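Local coordinates for CsuC (Acinetobacter baumannii, PDB 6FJY), which probably acts as the periplasmic chaperone of archaic Csu pili, holding subunits such as the tip adhesin CsuE in pre-assembly complexes by donor-strand complementation, at residues A[117-122]-A[172-177]; A[195-198]-A[202-205]; A[13-18]-A[132-137]; A[72-77]-A[88-93]. All blocks are in the same frame, centred on the assembly; numbering follows the deposited sequence.

Contact 1 (A[117-122]-A[172-177])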
loop_
_atom_site.group_PDB
_atom_site.type_symbol
_atom_site.label_atom_id
_atom_site.label_comp_id
_atom_site.label_asym_id
_atom_site.label_seq_id
_atom_site.Cartn_x
_atom_site.Cartn_y
_atom_site.Cartn_z
ATOM N N SER A 117 -5.697 7.443 8.778
ATOM C CA SER A 117 -4.464 7.457 9.554
ATOM C C SER A 117 -3.611 6.293 9.060
ATOM O O SER A 117 -3.975 5.124 9.223
ATOM C CB SER A 117 -4.741 7.357 11.054
ATOM O OG SER A 117 -3.524 7.443 11.783
ATOM N N ILE A 118 -2.496 6.616 8.416
ATOM C CA ILE A 118 -1.706 5.653 7.669
ATOM C C ILE A 118 -0.289 5.616 8.253
ATOM O O ILE A 118 0.337 6.668 8.390
ATOM C CB ILE A 118 -1.670 5.985 6.170
ATOM C CG1 ILE A 118 -3.017 5.605 5.528
ATOM C CG2 ILE A 118 -0.502 5.312 5.493
ATOM C CD1 ILE A 118 -3.168 6.104 4.103
ATOM N N PRO A 119 0.239 4.442 8.603
ATOM C CA PRO A 119 1.597 4.388 9.156
ATOM C C PRO A 119 2.638 4.578 8.065
ATOM O O PRO A 119 2.558 3.988 6.984
ATOM C CB PRO A 119 1.670 2.979 9.746
ATOM C CG PRO A 119 0.783 2.167 8.818
ATOM C CD PRO A 119 -0.348 3.094 8.450
ATOM N N LEU A 120 3.643 5.379 8.377
ATOM C CA LEU A 120 4.697 5.715 7.434
ATOM C C LEU A 120 6.049 5.563 8.118
ATOM O O LEU A 120 6.237 6.059 9.235
ATOM C CB LEU A 120 4.509 7.139 6.934
ATOM C CG LEU A 120 5.619 7.644 6.026
ATOM C CD1 LEU A 120 5.653 6.860 4.686
ATOM C CD2 LEU A 120 5.440 9.109 5.817
ATOM N N PHE A 121 6.969 4.847 7.478
ATOM C CA PHE A 121 8.295 4.631 8.046
ATOM C C PHE A 121 9.384 5.038 7.069
ATOM O O PHE A 121 9.351 4.663 5.899
ATOM C CB PHE A 121 8.504 3.177 8.444
ATOM C CG PHE A 121 7.545 2.709 9.483
ATOM C CD1 PHE A 121 7.749 3.021 10.810
ATOM C CD2 PHE A 121 6.443 1.938 9.136
ATOM C CE1 PHE A 121 6.862 2.590 11.790
ATOM C CE2 PHE A 121 5.554 1.513 10.112
ATOM C CZ PHE A 121 5.770 1.832 11.439
ATOM N N ALA A 122 10.383 5.757 7.580
ATOM C CA ALA A 122 11.545 6.146 6.800
ATOM C C ALA A 122 12.825 5.657 7.480
ATOM O O ALA A 122 12.907 5.564 8.711
ATOM C CB ALA A 122 11.573 7.665 6.588
ATOM N N PHE A 172 9.933 -1.649 14.291
ATOM C CA PHE A 172 8.653 -1.748 14.982
ATOM C C PHE A 172 8.080 -3.163 14.911
ATOM O O PHE A 172 8.423 -3.970 14.044
ATOM C CB PHE A 172 7.634 -0.773 14.385
ATOM C CG PHE A 172 7.181 -1.138 12.989
ATOM C CD1 PHE A 172 7.953 -0.800 11.883
ATOM C CD2 PHE A 172 6.000 -1.837 12.784
ATOM C CE1 PHE A 172 7.543 -1.132 10.591
ATOM C CE2 PHE A 172 5.581 -2.178 11.491
ATOM C CZ PHE A 172 6.357 -1.827 10.393
ATOM N N ALA A 173 7.162 -3.433 15.833
ATOM C CA ALA A 173 6.340 -4.628 15.833
ATOM C C ALA A 173 4.884 -4.204 15.694
ATOM O O ALA A 173 4.444 -3.268 16.370
ATOM C CB ALA A 173 6.533 -5.442 17.114
ATOM N N ARG A 174 4.159 -4.849 14.779
ATOM C CA ARG A 174 2.710 -4.682 14.654
ATOM C C ARG A 174 2.090 -5.990 15.144
ATOM O O ARG A 174 2.086 -6.997 14.429
ATOM C CB ARG A 174 2.288 -4.325 13.225
ATOM C CG ARG A 174 0.795 -3.992 13.097
ATOM C CD ARG A 174 0.352 -3.466 11.710
ATOM N NE ARG A 174 1.187 -3.958 10.625
ATOM C CZ ARG A 174 1.945 -3.192 9.847
ATOM N NH1 ARG A 174 1.981 -1.881 10.019
ATOM N NH2 ARG A 174 2.686 -3.744 8.901
ATOM N N LEU A 175 1.603 -5.974 16.379
ATOM C CA LEU A 175 1.088 -7.160 17.039
ATOM C C LEU A 175 -0.422 -7.234 16.883
ATOM O O LEU A 175 -1.117 -6.217 16.984
ATOM C CB LEU A 175 1.452 -7.151 18.518
ATOM C CG LEU A 175 2.935 -7.076 18.867
ATOM C CD1 LEU A 175 3.082 -7.045 20.370
ATOM C CD2 LEU A 175 3.714 -8.240 18.261
ATOM N N SER A 176 -0.923 -8.446 16.638
ATOM C CA SER A 176 -2.346 -8.672 16.398
ATOM C C SER A 176 -2.966 -9.488 17.526
ATOM O O SER A 176 -3.829 -8.981 18.246
ATOM C CB SER A 176 -2.568 -9.335 15.033
ATOM O OG SER A 176 -1.854 -10.555 14.923
ATOM N N ALA A 177 -2.569 -10.747 17.698
ATOM C CA ALA A 177 -3.160 -11.618 18.704
ATOM C C ALA A 177 -2.086 -12.010 19.706
ATOM O O ALA A 177 -0.975 -12.382 19.320
ATOM C CB ALA A 177 -3.783 -12.865 18.072
#
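Phe121 and Phe172 lie ring over ring in an offset stack, with centroids 4.0 Å apart and planes only 4° from parallel. Phe121 CZ sits 3.4 Å above the plane of the Phe172 ring, over its centre, whereas Phe172 CE1 lies over the Phe121 ring nearer its rim. The tightest approach, Phe121 CE2 to Phe172 CE1, is 3.3 Å. Phe121 leaves strand 109-123 with CG anti to the carbonyl carbon (chi1 -61°), while Phe172 holds its CG between backbone N and carbonyl carbon (chi1 69°), and the two rings meet in the gap between backbones 9.4 Å apart at their CA atoms. Arg174 adds a flat cover: Phe172 CE2 is 3.7 Å above the guanidinium plane of Arg174, towards its rim, and Pro119 CG approaches Arg174 NH1 obliquely at 4.4 Å. The guanidinium is fixed by hydrogen bonds to Tyr196 OH and Ser226 O and by a cation-pi contact with Tyr9. Ser117, further back on the same strand, pairs in parallel with a strand of another protein's chain. Such a buried aromatic seam belongs to the interface between the two Ig-like domains of a PapD-type chaperone.

Contact 2 (A[195-198]-A[202-205]); sequences GYVL and TVKF
Val203 reaches strand 195-197 through a single methyl. Its CB points toward that strand but is still 4.6 Å from Tyr196 O, and CG1, 4.7 Å from the same Tyr196 O, comes no closer. CG2 makes the contact: it rests 3.6 Å from Tyr196 O, an approach of a methyl to a carbonyl oxygen that is itself hydrogen-bonded to Gln42 NE2, and Val203 also packs on Gln42. Beyond the carbonyl, Val203 CG2 is 4.0 Å from Val197 CG2, with Val197 CG1 almost as near, so one methyl faces a two-branched fork. Val197 presents both branches because CG1 is anti to its backbone N (chi1 -170°) while CG2 stands beside that N. At the other end of the contact the Phe205 ring leans obliquely on the backbone of Gly195, with CZ of Phe205 4.2 Å from CA of Gly195. Having no side chain, Gly195 allows this close approach of ring to main chain. The Tyr196 ring departs on the other side of its strand, where Trp40 meets it edge to face. No hydrogen bond joins the two segments directly: the backbone of 195-197 pairs with strand 173-175, and that of 202-205 with strand 162-167. The two-stranded sheet of 173-175 and 195-197 thus packs through apolar side chains against strand 201-204, at the edge of the five-stranded sheet, an arrangement consistent with the Ig-like second domain of PapD-type chaperones.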
loop_
_atom_site.group_PDB
_atom_site.type_symbol
_atom_site.label_atom_id
_atom_site.label_comp_id
_atom_site.label_asym_id
_atom_site.label_seq_id
_atom_site.Cartn_x
_atom_site.Cartn_y
_atom_site.Cartn_z
ATOM N N GLY A 195 -1.760 -3.762 17.676
ATOM C CA GLY A 195 -1.023 -2.910 18.579
ATOM C C GLY A 195 0.374 -2.654 18.062
ATOM O O GLY A 195 1.077 -3.587 17.666
ATOM N N TYR A 196 0.803 -1.397 18.098
ATOM C CA TYR A 196 2.117 -0.992 17.627
ATOM C C TYR A 196 3.043 -0.844 18.824
ATOM O O TYR A 196 2.676 -0.212 19.819
ATOM C CB TYR A 196 2.062 0.327 16.865
ATOM C CG TYR A 196 1.714 0.213 15.402
ATOM C CD1 TYR A 196 2.695 -0.085 14.444
ATOM C CD2 TYR A 196 0.406 0.404 14.974
ATOM C CE1 TYR A 196 2.359 -0.205 13.094
ATOM C CE2 TYR A 196 0.064 0.286 13.639
ATOM C CZ TYR A 196 1.040 -0.010 12.699
ATOM O OH TYR A 196 0.682 -0.109 11.381
ATOM N N VAL A 197 4.212 -1.478 18.750
ATOM C CA VAL A 197 5.314 -1.203 19.665
ATOM C C VAL A 197 6.463 -0.685 18.810
ATOM O O VAL A 197 7.159 -1.455 18.141
ATOM C CB VAL A 197 5.719 -2.431 20.481
ATOM C CG1 VAL A 197 6.692 -2.035 21.571
ATOM C CG2 VAL A 197 4.489 -3.077 21.083
ATOM N N LEU A 198 6.666 0.624 18.830
ATOM C CA LEU A 198 7.680 1.241 17.999
ATOM C C LEU A 198 9.077 0.857 18.484
ATOM O O LEU A 198 9.286 0.463 19.636
ATOM C CB LEU A 198 7.508 2.762 18.002
ATOM C CG LEU A 198 6.259 3.322 17.310
ATOM C CD1 LEU A 198 6.213 4.820 17.456
ATOM C CD2 LEU A 198 6.211 2.942 15.814
ATOM N N THR A 202 8.540 1.896 24.612
ATOM C CA THR A 202 7.700 1.112 25.503
ATOM C C THR A 202 6.306 1.720 25.495
ATOM O O THR A 202 6.163 2.948 25.506
ATOM C CB THR A 202 8.248 1.078 26.951
ATOM O OG1 THR A 202 9.559 0.496 26.976
ATOM C CG2 THR A 202 7.317 0.289 27.884
ATOM N N VAL A 203 5.279 0.858 25.442
ATOM C CA VAL A 203 3.891 1.292 25.515
ATOM C C VAL A 203 3.149 0.404 26.497
ATOM O O VAL A 203 3.585 -0.701 26.824
ATOM C CB VAL A 203 3.173 1.268 24.153
ATOM C CG1 VAL A 203 3.300 2.609 23.482
ATOM C CG2 VAL A 203 3.718 0.164 23.282
ATOM N N LYS A 204 1.997 0.898 26.954
ATOM C CA LYS A 204 1.166 0.174 27.906
ATOM C C LYS A 204 -0.273 0.105 27.411
ATOM O O LYS A 204 -0.735 0.975 26.668
ATOM C CB LYS A 204 1.226 0.796 29.309
ATOM C CG LYS A 204 1.071 2.307 29.377
ATOM C CD LYS A 204 1.254 2.770 30.818
ATOM C CE LYS A 204 1.086 4.269 30.979
ATOM N NZ LYS A 204 1.234 4.674 32.415
ATOM N N PHE A 205 -0.979 -0.946 27.832
ATOM C CA PHE A 205 -2.349 -1.159 27.382
ATOM C C PHE A 205 -3.278 -1.388 28.567
ATOM O O PHE A 205 -2.870 -1.247 29.723
ATOM C CB PHE A 205 -2.418 -2.380 26.462
ATOM C CG PHE A 205 -1.768 -2.180 25.127
ATOM C CD1 PHE A 205 -1.708 -0.930 24.539
ATOM C CD2 PHE A 205 -1.199 -3.251 24.466
ATOM C CE1 PHE A 205 -1.098 -0.755 23.306
ATOM C CE2 PHE A 205 -0.590 -3.083 23.236
ATOM C CZ PHE A 205 -0.537 -1.832 22.656
#

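Contact 3 (A[13-18]-A[132-137])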
loop_
_atom_site.group_PDB
_atom_site.type_symbol
_atom_site.label_atom_id
_atom_site.label_comp_id
_atom_site.label_asym_id
_atom_site.label_seq_id
_atom_site.Cartn_x
_atom_site.Cartn_y
_atom_site.Cartn_z
ATOM N N GLU A 13 12.867 4.030 1.742
ATOM C CA GLU A 13 14.088 3.306 2.057
ATOM C C GLU A 13 15.266 4.274 2.196
ATOM O O GLU A 13 15.175 5.471 1.878
ATOM C CB GLU A 13 14.371 2.240 0.997
ATOM C CG GLU A 13 13.223 1.242 0.786
ATOM C CD GLU A 13 13.044 0.265 1.919
ATOM O OE1 GLU A 13 13.892 0.237 2.833
ATOM O OE2 GLU A 13 12.048 -0.486 1.886
ATOM N N ALA A 14 16.392 3.736 2.689
ATOM C CA ALA A 14 17.554 4.576 2.971
ATOM C C ALA A 14 18.102 5.228 1.709
ATOM O O ALA A 14 18.549 6.380 1.748
ATOM C CB ALA A 14 18.645 3.762 3.666
ATOM N N ASN A 15 18.067 4.524 0.579
ATOM C CA ASN A 15 18.597 5.065 -0.668
ATOM C C ASN A 15 17.536 5.771 -1.513
ATOM O O ASN A 15 17.808 6.120 -2.666
ATOM C CB ASN A 15 19.267 3.962 -1.491
ATOM C CG ASN A 15 18.321 2.833 -1.853
ATOM O OD1 ASN A 15 17.100 2.955 -1.738
ATOM N ND2 ASN A 15 18.888 1.724 -2.303
ATOM N N GLU A 16 16.337 5.965 -0.974
ATOM C CA GLU A 16 15.258 6.679 -1.648
ATOM C C GLU A 16 15.059 8.043 -1.001
ATOM O O GLU A 16 15.002 8.149 0.225
ATOM C CB GLU A 16 13.953 5.882 -1.592
ATOM C CG GLU A 16 13.938 4.594 -2.407
ATOM C CD GLU A 16 12.663 3.796 -2.201
ATOM O OE1 GLU A 16 11.835 4.203 -1.359
ATOM O OE2 GLU A 16 12.479 2.773 -2.888
ATOM N N LYS A 17 14.954 9.079 -1.828
ATOM C CA LYS A 17 14.661 10.409 -1.314
ATOM C C LYS A 17 13.163 10.649 -1.125
ATOM O O LYS A 17 12.779 11.602 -0.440
ATOM C CB LYS A 17 15.288 11.463 -2.232
ATOM C CG LYS A 17 14.325 12.338 -2.985
ATOM C CD LYS A 17 14.830 13.769 -3.000
ATOM C CE LYS A 17 15.091 14.260 -1.581
ATOM N NZ LYS A 17 15.526 15.682 -1.565
ATOM N N ALA A 18 12.310 9.823 -1.718
ATOM C CA ALA A 18 10.873 10.007 -1.580
ATOM C C ALA A 18 10.153 8.733 -1.997
ATOM O O ALA A 18 10.732 7.841 -2.624
ATOM C CB ALA A 18 10.387 11.209 -2.398
ATOM N N THR A 132 11.362 -5.376 0.543
ATOM C CA THR A 132 11.998 -5.524 -0.754
ATOM C C THR A 132 13.237 -6.397 -0.593
ATOM O O THR A 132 13.797 -6.520 0.502
ATOM C CB THR A 132 12.388 -4.165 -1.363
ATOM O OG1 THR A 132 13.500 -3.612 -0.653
ATOM C CG2 THR A 132 11.231 -3.188 -1.263
ATOM N N GLU A 133 13.657 -7.011 -1.702
ATOM C CA GLU A 133 14.870 -7.822 -1.687
ATOM C C GLU A 133 16.061 -7.000 -1.216
ATOM O O GLU A 133 16.851 -7.448 -0.376
ATOM C CB GLU A 133 15.130 -8.412 -3.076
ATOM N N GLU A 134 16.200 -5.783 -1.746
ATOM C CA GLU A 134 17.331 -4.934 -1.385
ATOM C C GLU A 134 17.303 -4.569 0.093
ATOM O O GLU A 134 18.343 -4.580 0.760
ATOM C CB GLU A 134 17.343 -3.677 -2.255
ATOM C CG GLU A 134 18.691 -2.975 -2.302
ATOM C CD GLU A 134 18.756 -1.896 -3.370
ATOM O OE1 GLU A 134 17.692 -1.355 -3.742
ATOM O OE2 GLU A 134 19.874 -1.592 -3.840
ATOM N N SER A 135 16.123 -4.231 0.621
ATOM C CA SER A 135 16.036 -3.878 2.033
ATOM C C SER A 135 16.186 -5.104 2.923
ATOM O O SER A 135 16.607 -4.980 4.078
ATOM C CB SER A 135 14.714 -3.163 2.334
ATOM O OG SER A 135 13.607 -4.006 2.075
ATOM N N GLN A 136 15.828 -6.284 2.416
ATOM C CA GLN A 136 16.066 -7.514 3.166
ATOM C C GLN A 136 17.561 -7.772 3.349
ATOM O O GLN A 136 18.000 -8.173 4.433
ATOM C CB GLN A 136 15.394 -8.694 2.459
ATOM C CG GLN A 136 13.917 -8.868 2.796
ATOM C CD GLN A 136 13.254 -10.015 2.041
ATOM O OE1 GLN A 136 13.837 -10.600 1.129
ATOM N NE2 GLN A 136 12.018 -10.329 2.415
ATOM N N LYS A 137 18.353 -7.557 2.293
ATOM C CA LYS A 137 19.806 -7.680 2.408
ATOM C C LYS A 137 20.380 -6.677 3.398
ATOM O O LYS A 137 21.313 -6.998 4.142
ATOM C CB LYS A 137 20.470 -7.513 1.040
ATOM C CG LYS A 137 20.433 -8.759 0.173
ATOM C CD LYS A 137 21.122 -8.519 -1.163
ATOM C CE LYS A 137 20.987 -9.721 -2.077
ATOM N NZ LYS A 137 21.589 -9.461 -3.410
#
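The carboxylate of Glu13 lies against the CB of Ser135, with OE1 of Glu13 3.5 Å from CB of Ser135. It gets there by a bent chain: CG is anti to the carbonyl carbon and the next torsion folds the chain again (chi2 -72°), while Glu13 OE1 is satisfied by a hydrogen bond from Ser129 N. Ser135 carries OG between its backbone N and carbonyl carbon (chi1 62°), which turns the hydroxyl to Thr132 OG1, hydrogen-bonded to it at 2.8 Å. Thr132 is the N-cap residue of helix 133-140, and its CG2 approaches Glu13 OE2. Farther out, Asn15 and the extended Glu134 come from opposite directions; ND2 of Asn15 stops 3.6 Å from OE1 of Glu134, with amide and carboxylate planes 65° apart. Within the turn, Glu16 N bonds to Glu13 O, and Glu16 OE1 takes the Glu13 N-H at 3.3 Å, nearly straight but from above the carboxylate plane. Here a type I turn of the first domain, Glu13 to Glu16, abuts the start of helix 133-140 in the connection between the two domains of the chaperone.

Contact 4 (A[72-77]-A[88-93]); sequences LRLTKS and YRLIVD
Leu72 meets Leu90 tip to tip, its CD2 wedged against both branches of the other leucine: Leu72 CD2 is 4.0 Å from Leu90 CD1, with Leu90 CD2 almost as near. Both side chains take the same shape, CG anti to the backbone N (chi1 165° for Leu72 and 168° for Leu90), which directs the two tips at each other across the interior. Leu74, two residues on, adds a looser touch on the same CD2 methyl of Leu90, Leu74 CD1 to Leu90 CD2 at 4.5 Å. The backbones themselves stay well apart, the CA atoms of Leu74 and Leu90 being 9.4 Å from each other, and no hydrogen bond crosses. This is the interior of the Ig-like beta sandwich of the PapD N-terminal domain, where strand 69-76, paired with 18-25 and 55-64, faces strand 85-95, paired with 31-41 and 109-123. Ile35 packs on both Leu72 and Leu90, Pro57 lies against Leu72 and Leu74, and Leu120 closes over Leu74, so the cluster is apolar. The other face of strand 85-95 carries Arg89, which hydrogen-bonds to Ser117 OG, makes a cation-pi contact with Trp40 and forms a salt bridge through NH2 to a backbone group of another protein's chain, consistent with the anchoring of a subunit's C-terminal carboxylate in the cleft of PapD-type chaperones.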
loop_
_atom_site.group_PDB
_atom_site.type_symbol
_atom_site.label_atom_id
_atom_site.label_comp_id
_atom_site.label_asym_id
_atom_site.label_seq_id
_atom_site.Cartn_x
_atom_site.Cartn_y
_atom_site.Cartn_z
ATOM N N LEU A 72 0.601 11.541 -4.440
ATOM C CA LEU A 72 1.010 12.199 -3.211
ATOM C C LEU A 72 2.478 11.853 -2.992
ATOM O O LEU A 72 2.821 10.701 -2.714
ATOM C CB LEU A 72 0.134 11.763 -2.041
ATOM C CG LEU A 72 0.616 12.071 -0.616
ATOM C CD1 LEU A 72 0.861 13.570 -0.384
ATOM C CD2 LEU A 72 -0.397 11.536 0.377
ATOM N N ARG A 73 3.334 12.839 -3.192
ATOM C CA ARG A 73 4.771 12.694 -3.040
ATOM C C ARG A 73 5.142 12.931 -1.580
ATOM O O ARG A 73 4.759 13.952 -0.997
ATOM C CB ARG A 73 5.473 13.705 -3.941
ATOM C CG ARG A 73 6.821 13.324 -4.443
ATOM C CD ARG A 73 7.363 14.431 -5.329
ATOM N NE ARG A 73 6.972 14.261 -6.724
ATOM C CZ ARG A 73 7.563 13.424 -7.567
ATOM N NH1 ARG A 73 8.574 12.667 -7.157
ATOM N NH2 ARG A 73 7.140 13.346 -8.822
ATOM N N LEU A 74 5.845 11.975 -0.983
ATOM C CA LEU A 74 6.377 12.113 0.371
ATOM C C LEU A 74 7.895 12.164 0.274
ATOM O O LEU A 74 8.535 11.147 -0.006
ATOM C CB LEU A 74 5.925 10.966 1.266
ATOM C CG LEU A 74 4.423 10.732 1.294
ATOM C CD1 LEU A 74 4.106 9.545 2.154
ATOM C CD2 LEU A 74 3.747 11.982 1.840
ATOM N N THR A 75 8.463 13.346 0.507
ATOM C CA THR A 75 9.874 13.618 0.260
ATOM C C THR A 75 10.590 13.960 1.560
ATOM O O THR A 75 10.102 14.786 2.343
ATOM C CB THR A 75 10.039 14.764 -0.745
ATOM O OG1 THR A 75 9.317 14.454 -1.939
ATOM C CG2 THR A 75 11.499 14.957 -1.107
ATOM N N LYS A 76 11.756 13.340 1.774
ATOM C CA LYS A 76 12.605 13.651 2.924
ATOM C C LYS A 76 13.285 14.998 2.727
ATOM O O LYS A 76 13.942 15.225 1.708
ATOM C CB LYS A 76 13.664 12.573 3.144
ATOM C CG LYS A 76 13.113 11.211 3.376
ATOM C CD LYS A 76 14.190 10.204 3.735
ATOM C CE LYS A 76 15.244 10.047 2.687
ATOM N NZ LYS A 76 16.002 8.801 2.992
ATOM N N SER A 77 13.105 15.901 3.685
ATOM C CA SER A 77 13.767 17.201 3.614
ATOM C C SER A 77 15.228 17.119 4.018
ATOM O O SER A 77 16.048 17.925 3.562
ATOM C CB SER A 77 13.069 18.195 4.531
ATOM O OG SER A 77 13.316 17.826 5.881
ATOM N N TYR A 88 6.180 7.809 11.419
ATOM C CA TYR A 88 5.340 8.955 11.124
ATOM C C TYR A 88 3.915 8.457 10.921
ATOM O O TYR A 88 3.683 7.268 10.688
ATOM C CB TYR A 88 5.802 9.683 9.859
ATOM C CG TYR A 88 7.232 10.129 9.855
ATOM C CD1 TYR A 88 8.243 9.257 9.452
ATOM C CD2 TYR A 88 7.581 11.425 10.205
ATOM C CE1 TYR A 88 9.557 9.653 9.422
ATOM C CE2 TYR A 88 8.904 11.833 10.172
ATOM C CZ TYR A 88 9.887 10.936 9.786
ATOM O OH TYR A 88 11.197 11.330 9.761
ATOM N N ARG A 89 2.956 9.381 10.951
ATOM C CA ARG A 89 1.576 9.069 10.588
ATOM C C ARG A 89 1.213 9.972 9.429
ATOM O O ARG A 89 1.358 11.196 9.529
ATOM C CB ARG A 89 0.592 9.301 11.736
ATOM C CG ARG A 89 0.820 8.453 12.997
ATOM C CD ARG A 89 0.634 6.956 12.832
ATOM N NE ARG A 89 -0.712 6.573 12.446
ATOM C CZ ARG A 89 -1.169 5.329 12.501
ATOM N NH1 ARG A 89 -0.394 4.344 12.938
ATOM N NH2 ARG A 89 -2.401 5.066 12.106
ATOM N N LEU A 90 0.789 9.366 8.321
ATOM C CA LEU A 90 0.201 10.094 7.207
ATOM C C LEU A 90 -1.288 10.264 7.490
ATOM O O LEU A 90 -1.984 9.276 7.758
ATOM C CB LEU A 90 0.424 9.332 5.904
ATOM C CG LEU A 90 -0.367 9.803 4.686
ATOM C CD1 LEU A 90 -0.043 11.229 4.363
ATOM C CD2 LEU A 90 -0.127 8.900 3.489
ATOM N N ILE A 91 -1.769 11.511 7.466
ATOM C CA ILE A 91 -3.169 11.820 7.744
ATOM C C ILE A 91 -3.765 12.510 6.523
ATOM O O ILE A 91 -3.393 13.647 6.194
ATOM C CB ILE A 91 -3.344 12.702 8.986
ATOM C CG1 ILE A 91 -2.716 12.071 10.227
ATOM C CG2 ILE A 91 -4.832 12.921 9.231
ATOM C CD1 ILE A 91 -3.378 10.804 10.652
ATOM N N VAL A 92 -4.715 11.850 5.870
ATOM C CA VAL A 92 -5.416 12.456 4.745
ATOM C C VAL A 92 -6.914 12.500 5.036
ATOM O O VAL A 92 -7.529 11.487 5.404
ATOM C CB VAL A 92 -5.089 11.774 3.400
ATOM C CG1 VAL A 92 -4.058 10.656 3.560
ATOM C CG2 VAL A 92 -6.338 11.369 2.649
ATOM N N ASP A 93 -7.475 13.700 4.928
ATOM C CA ASP A 93 -8.870 13.990 5.225
ATOM C C ASP A 93 -9.638 14.133 3.912
ATOM O O ASP A 93 -9.305 14.996 3.090
ATOM C CB ASP A 93 -8.954 15.271 6.049
ATOM C CG ASP A 93 -8.503 15.071 7.479
ATOM O OD1 ASP A 93 -9.127 14.251 8.174
ATOM O OD2 ASP A 93 -7.517 15.718 7.904
#

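Contacts 1, 2 and 4 are buried, whereas contact 3 is partly open to solvent and the most polar of the four. Contact 4 is purely aliphatic and lies in the core of the first domain; contact 1 is aromatic and joins that domain to the second, and contact 2 mixes methyls and a ring with backbone inside the second. Contacts 1 and 4 share a sheet through neighbouring strands 109-123 and 85-95. Contacts 1 and 2 are joined because their strands 173-175 and 195-197 pair. Contact 3 encloses contact 4 along the chain and borders it where Lys76 N probably donates a hydrogen bond to Lys17 O, yet lies about 26 Å from contact 2, centre to centre.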